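Local atomic coordinates of probable chitinase A (Chromobacterium violaceum, PDB entry 4TX8), a protein that probably hydrolyses chitin as a family 18 endochitinase whose barrel carries a calcium site, with a chitin-binding module at its N-terminal end. Residues V110-N115 / M395-N400; H114-P119 / V138-D143. All coordinates share one frame; numbering follows the deposited sequence.

Interaction 1 of 2, residues V110-N115 / M395-N400; sequences VGYWHN and MTWSIN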
loop_
_atom_site.group_PDB
_atom_site.type_symbol
_atom_site.label_atom_id
_atom_site.label_comp_id
_atom_site.label_asym_id
_atom_site.label_seq_id
_atom_site.Cartn_x
_atom_site.Cartn_y
_atom_site.Cartn_z
ATOM N N VAL A 110 6.266 -1.433 -2.188
ATOM C CA VAL A 110 5.225 -0.441 -2.418
ATOM C C VAL A 110 4.828 0.196 -1.093
ATOM O O VAL A 110 4.601 -0.511 -0.113
ATOM C CB VAL A 110 3.980 -1.071 -3.082
ATOM C CG1 VAL A 110 2.883 -0.031 -3.272
ATOM C CG2 VAL A 110 4.351 -1.724 -4.408
ATOM N N GLY A 111 4.750 1.523 -1.058
ATOM C CA GLY A 111 4.369 2.216 0.160
ATOM C C GLY A 111 3.505 3.438 -0.081
ATOM O O GLY A 111 3.570 4.059 -1.146
ATOM N N TYR A 112 2.695 3.784 0.916
ATOM C CA TYR A 112 1.825 4.950 0.829
ATOM C C TYR A 112 2.474 6.179 1.452
ATOM O O TYR A 112 2.999 6.126 2.563
ATOM C CB TYR A 112 0.479 4.676 1.505
ATOM C CG TYR A 112 -0.409 3.722 0.741
ATOM C CD1 TYR A 112 -0.209 2.347 0.809
ATOM C CD2 TYR A 112 -1.440 4.199 -0.061
ATOM C CE1 TYR A 112 -1.017 1.472 0.102
ATOM C CE2 TYR A 112 -2.257 3.333 -0.767
ATOM C CZ TYR A 112 -2.038 1.972 -0.685
ATOM O OH TYR A 112 -2.848 1.113 -1.387
ATOM N N TRP A 113 2.423 7.283 0.715
ATOM C CA TRP A 113 2.957 8.566 1.150
ATOM C C TRP A 113 1.801 9.460 1.609
ATOM O O TRP A 113 0.882 9.734 0.836
ATOM C CB TRP A 113 3.750 9.202 -0.002
ATOM C CG TRP A 113 4.284 10.589 0.224
ATOM C CD1 TRP A 113 5.476 10.928 0.794
ATOM C CD2 TRP A 113 3.662 11.820 -0.167
ATOM N NE1 TRP A 113 5.628 12.296 0.799
ATOM C CE2 TRP A 113 4.527 12.866 0.215
ATOM C CE3 TRP A 113 2.454 12.139 -0.795
ATOM C CZ2 TRP A 113 4.223 14.208 -0.009
ATOM C CZ3 TRP A 113 2.152 13.477 -1.018
ATOM C CH2 TRP A 113 3.034 14.494 -0.625
ATOM N N HIS A 114 1.832 9.890 2.871
ATOM C CA HIS A 114 0.745 10.697 3.437
ATOM C C HIS A 114 0.661 12.085 2.810
ATOM O O HIS A 114 1.553 12.910 3.007
ATOM C CB HIS A 114 0.906 10.874 4.953
ATOM C CG HIS A 114 0.891 9.598 5.737
ATOM N ND1 HIS A 114 0.936 9.580 7.114
ATOM C CD2 HIS A 114 0.842 8.303 5.345
ATOM C CE1 HIS A 114 0.914 8.329 7.538
ATOM N NE2 HIS A 114 0.856 7.534 6.485
ATOM N N ASN A 115 -0.420 12.353 2.085
ATOM C CA ASN A 115 -0.697 13.709 1.620
ATOM C C ASN A 115 -1.499 14.451 2.689
ATOM O O ASN A 115 -2.494 15.116 2.399
ATOM C CB ASN A 115 -1.452 13.685 0.287
ATOM C CG ASN A 115 -1.664 15.073 -0.293
ATOM O OD1 ASN A 115 -0.765 15.912 -0.274
ATOM N ND2 ASN A 115 -2.870 15.326 -0.787
ATOM N N MET A 395 3.673 -4.633 -0.133
ATOM C CA MET A 395 3.103 -3.306 0.081
ATOM C C MET A 395 2.993 -3.027 1.573
ATOM O O MET A 395 2.746 -3.942 2.360
ATOM C CB MET A 395 1.726 -3.184 -0.585
ATOM C CG MET A 395 0.978 -1.875 -0.305
ATOM S SD MET A 395 0.053 -1.858 1.258
ATOM C CE MET A 395 -1.572 -2.406 0.717
ATOM N N THR A 396 3.166 -1.760 1.957
ATOM C CA THR A 396 2.997 -1.348 3.349
ATOM C C THR A 396 2.303 -0.014 3.535
ATOM O O THR A 396 2.554 0.936 2.798
ATOM C CB THR A 396 4.339 -1.207 4.089
ATOM O OG1 THR A 396 5.416 -1.581 3.224
ATOM C CG2 THR A 396 4.338 -2.048 5.318
ATOM N N TRP A 397 1.453 0.044 4.553
ATOM C CA TRP A 397 1.072 1.303 5.167
ATOM C C TRP A 397 1.994 1.503 6.364
ATOM O O TRP A 397 1.868 0.776 7.344
ATOM C CB TRP A 397 -0.387 1.280 5.615
ATOM C CG TRP A 397 -0.882 2.588 6.142
ATOM C CD1 TRP A 397 -0.869 3.012 7.440
ATOM C CD2 TRP A 397 -1.467 3.648 5.379
ATOM N NE1 TRP A 397 -1.412 4.272 7.533
ATOM C CE2 TRP A 397 -1.785 4.686 6.280
ATOM C CE3 TRP A 397 -1.754 3.819 4.023
ATOM C CZ2 TRP A 397 -2.372 5.878 5.866
ATOM C CZ3 TRP A 397 -2.340 5.009 3.613
ATOM C CH2 TRP A 397 -2.642 6.021 4.532
ATOM N N SER A 398 2.918 2.463 6.311
ATOM C CA SER A 398 3.059 3.419 5.221
ATOM C C SER A 398 4.497 3.914 5.152
ATOM O O SER A 398 5.299 3.637 6.043
ATOM C CB SER A 398 2.125 4.612 5.425
ATOM O OG SER A 398 2.487 5.320 6.604
ATOM N N ILE A 399 4.809 4.669 4.104
ATOM C CA ILE A 399 6.107 5.322 3.984
ATOM C C ILE A 399 6.356 6.265 5.167
ATOM O O ILE A 399 7.442 6.272 5.752
ATOM C CB ILE A 399 6.211 6.100 2.653
ATOM C CG1 ILE A 399 6.141 5.125 1.471
ATOM C CG2 ILE A 399 7.485 6.934 2.607
ATOM C CD1 ILE A 399 6.368 5.770 0.120
ATOM N N ASN A 400 5.339 7.040 5.533
ATOM C CA ASN A 400 5.463 7.993 6.634
ATOM C C ASN A 400 5.661 7.330 7.993
ATOM O O ASN A 400 6.496 7.771 8.781
ATOM C CB ASN A 400 4.239 8.902 6.683
ATOM C CG ASN A 400 4.195 9.871 5.522
ATOM O OD1 ASN A 400 4.180 9.461 4.361
ATOM N ND2 ASN A 400 4.174 11.165 5.826
HETATM O O HOH W 1 4.279 12.830 3.308
#

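Interaction 2 of 2, residues H114-P119 / V138-D143; sequences HNFANP and VAFADD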
loop_
_atom_site.group_PDB
_atom_site.type_symbol
_atom_site.label_atom_id
_atom_site.label_comp_id
_atom_site.label_asym_id
_atom_site.label_seq_id
_atom_site.Cartn_x
_atom_site.Cartn_y
_atom_site.Cartn_z
ATOM N N HIS A 114 1.832 9.890 2.871
ATOM C CA HIS A 114 0.745 10.697 3.437
ATOM C C HIS A 114 0.661 12.085 2.810
ATOM O O HIS A 114 1.553 12.910 3.007
ATOM C CB HIS A 114 0.906 10.874 4.953
ATOM C CG HIS A 114 0.891 9.598 5.737
ATOM N ND1 HIS A 114 0.936 9.580 7.114
ATOM C CD2 HIS A 114 0.842 8.303 5.345
ATOM C CE1 HIS A 114 0.914 8.329 7.538
ATOM N NE2 HIS A 114 0.856 7.534 6.485
ATOM N N ASN A 115 -0.420 12.353 2.085
ATOM C CA ASN A 115 -0.697 13.709 1.620
ATOM C C ASN A 115 -1.499 14.451 2.689
ATOM O O ASN A 115 -2.494 15.116 2.399
ATOM C CB ASN A 115 -1.452 13.685 0.287
ATOM C CG ASN A 115 -1.664 15.073 -0.293
ATOM O OD1 ASN A 115 -0.765 15.912 -0.274
ATOM N ND2 ASN A 115 -2.870 15.326 -0.787
ATOM N N PHE A 116 -1.056 14.314 3.936
ATOM C CA PHE A 116 -1.766 14.868 5.083
ATOM C C PHE A 116 -0.924 14.740 6.347
ATOM O O PHE A 116 0.120 14.086 6.343
ATOM C CB PHE A 116 -3.118 14.166 5.279
ATOM C CG PHE A 116 -3.021 12.666 5.416
ATOM C CD1 PHE A 116 -3.056 11.847 4.294
ATOM C CD2 PHE A 116 -2.909 12.075 6.666
ATOM C CE1 PHE A 116 -2.974 10.465 4.416
ATOM C CE2 PHE A 116 -2.824 10.695 6.794
ATOM C CZ PHE A 116 -2.858 9.889 5.669
ATOM N N ALA A 117 -1.385 15.372 7.424
ATOM C CA ALA A 117 -0.755 15.224 8.732
ATOM C C ALA A 117 -1.568 14.266 9.591
ATOM O O ALA A 117 -2.795 14.241 9.511
ATOM C CB ALA A 117 -0.618 16.584 9.426
ATOM N N ASN A 118 -0.883 13.475 10.411
ATOM C CA ASN A 118 -1.553 12.531 11.299
ATOM C C ASN A 118 -0.588 12.208 12.457
ATOM O O ASN A 118 0.455 12.854 12.556
ATOM C CB ASN A 118 -2.036 11.307 10.497
ATOM C CG ASN A 118 -0.989 10.221 10.352
ATOM O OD1 ASN A 118 0.215 10.466 10.426
ATOM N ND2 ASN A 118 -1.455 9.001 10.115
ATOM N N PRO A 119 -0.921 11.252 13.355
ATOM C CA PRO A 119 0.038 11.082 14.458
ATOM C C PRO A 119 1.466 10.667 14.056
ATOM O O PRO A 119 2.346 10.683 14.906
ATOM C CB PRO A 119 -0.620 9.986 15.303
ATOM C CG PRO A 119 -2.058 10.168 15.072
ATOM C CD PRO A 119 -2.138 10.455 13.604
ATOM N N VAL A 138 0.614 7.986 -3.562
ATOM C CA VAL A 138 0.153 9.220 -2.941
ATOM C C VAL A 138 -1.256 9.066 -2.371
ATOM O O VAL A 138 -2.205 8.758 -3.093
ATOM C CB VAL A 138 0.186 10.387 -3.945
ATOM C CG1 VAL A 138 -0.443 11.629 -3.339
ATOM C CG2 VAL A 138 1.623 10.664 -4.378
ATOM N N ALA A 139 -1.375 9.281 -1.065
ATOM C CA ALA A 139 -2.625 9.081 -0.341
ATOM C C ALA A 139 -3.112 10.383 0.301
ATOM O O ALA A 139 -2.468 10.884 1.221
ATOM C CB ALA A 139 -2.431 8.016 0.721
ATOM N N PHE A 140 -4.245 10.929 -0.142
ATOM C CA PHE A 140 -5.118 10.337 -1.152
ATOM C C PHE A 140 -5.678 11.407 -2.079
ATOM O O PHE A 140 -5.490 12.600 -1.852
ATOM C CB PHE A 140 -6.300 9.612 -0.504
ATOM C CG PHE A 140 -5.919 8.459 0.372
ATOM C CD1 PHE A 140 -5.810 7.180 -0.154
ATOM C CD2 PHE A 140 -5.703 8.645 1.728
ATOM C CE1 PHE A 140 -5.471 6.106 0.657
ATOM C CE2 PHE A 140 -5.365 7.575 2.546
ATOM C CZ PHE A 140 -5.249 6.305 2.009
ATOM N N ALA A 141 -6.400 10.969 -3.105
ATOM C CA ALA A 141 -7.264 11.864 -3.863
ATOM C C ALA A 141 -8.567 12.054 -3.091
ATOM O O ALA A 141 -8.886 11.258 -2.204
ATOM C CB ALA A 141 -7.536 11.311 -5.256
ATOM N N ASP A 142 -9.314 13.103 -3.419
ATOM C CA ASP A 142 -10.588 13.362 -2.754
ATOM C C ASP A 142 -11.777 13.136 -3.671
ATOM O O ASP A 142 -11.794 13.605 -4.811
ATOM C CB ASP A 142 -10.653 14.796 -2.217
ATOM C CG ASP A 142 -9.595 15.083 -1.176
ATOM O OD1 ASP A 142 -9.665 14.496 -0.076
ATOM O OD2 ASP A 142 -8.701 15.911 -1.454
ATOM N N ASP A 143 -12.772 12.417 -3.165
ATOM C CA ASP A 143 -14.081 12.384 -3.797
ATOM C C ASP A 143 -14.659 13.794 -3.816
ATOM O O ASP A 143 -14.571 14.515 -2.823
ATOM C CB ASP A 143 -15.020 11.437 -3.054
ATOM C CG ASP A 143 -16.461 11.585 -3.494
ATOM O OD1 ASP A 143 -16.716 11.586 -4.716
ATOM O OD2 ASP A 143 -17.340 11.710 -2.617
HETATM O O HOH W 2 -4.707 13.653 0.914
#

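Interaction 1 of 2, residues V110-N115 / M395-N400
Ser398 OG is gripped by two groups: His114 NE2 meets it at 2.8 Å in a hydrogen bond whose donor could be either partner, and Trp401 N, in the first turn of helix 399-404, bonds to it as well. The hydroxyl lies between the backbone N and the carbonyl carbon (chi1 64°), which lets it N-cap the helix while facing the imidazole. Asn400 fixes the same histidine from above. Its CB stands 3.4 Å from the centroid of the His114 ring, the amide plane runs parallel to the ring, and OD1 takes His114 N in a straight 2.8 Å bond (171° at the hydrogen), the donor above the carbonyl plane. Water 1 links Asn400 ND2 to His114 O. Below this polar layer the backbones pair as parallel strands: Thr396 N bonds to Val110 O, and Tyr112 N reaches Thr396 O weakly. Past the strand end Ile399 N, in the first turn of the helix, bonds to Tyr112 O at 2.8 Å. Gly111 leaves room for Ile399 CG1. The Trp397 side chain crosses that of Tyr112 at about a right angle, the two ring planes oblique (46°), while His114 NE2 sits over the rim of the indole face. Met395 SD touches the Tyr112 ring edge, 3.7 Å from CE1, and Tyr112 OH bonds to Asp216 of the DxxDxDxE signature. This joins the first and last strands of the family 18 TIM barrel; as in related chitinases, Trp397 precedes a non-proline cis peptide, and a citrate, probably from the crystallisation liquor, lies against it on the side of the probable substrate cleft.

Interaction 2 of 2, residues H114-P119 / V138-D143
Asn115 N donates to Ala139 O at 2.7 Å, with 157° at the hydrogen. Ala139 O also faces the edge of the Phe116 ring, near its plane and 3.3 Å from Phe116 CE1, and Asn115 CB comes close to the same oxygen. Phe116 reaches over because CG lies between the backbone N and the carbonyl carbon (chi1 56°); its CE1 then meets Phe140 CE2 obliquely at 4.2 Å. Water 2 spans the widening gap, donating to Asn115 O and accepting from Phe140 N, each at 3.0 Å. In the TIM barrel, strand 108-114 ends here while its parallel neighbour 135-143 runs on: His114 still pairs with Ala139, but an inverse gamma turn centred on Asn115 bends the chain into its loop, and a cis peptide joins Ala139 to Phe140. That bond leaves Ala139 CB over the centre of the Phe140 ring, 3.2 Å above its plane. Behind Phe116, His114 CB lies over the ring face, and the His114 and Phe116 rings stack. The Asn115 amide is held further out, OD1 by Asp154 N and ND2 by Thr152 O. Phe140 in turn packs against Ser180 of strand 176-182 and lies near both Asp218 of the calcium site and the bound citrate.

Strand 108-114 lies between its two neighbours in the barrel: interaction 1 pairs it with strand 393-397, closing the cylinder, and interaction 2 joins the last residue of that strand and the loop after it to strand 135-143. Interaction 1 is deeply buried, about 6 Å from the chain centre to its own centre, and mixes strand bonds with side-chain polar grips and aromatic packing. Interaction 2 lies farther out, at about 13 Å, is partly buried, and rests on one direct backbone bond, a water bridge and an oblique meeting of two phenylalanines. His114 works in both, while Asn115 makes contact only in interaction 2. Trp397 CZ3 touches Phe140 CZ at 3.6 Å, joining the two aromatic groups beside the citrate.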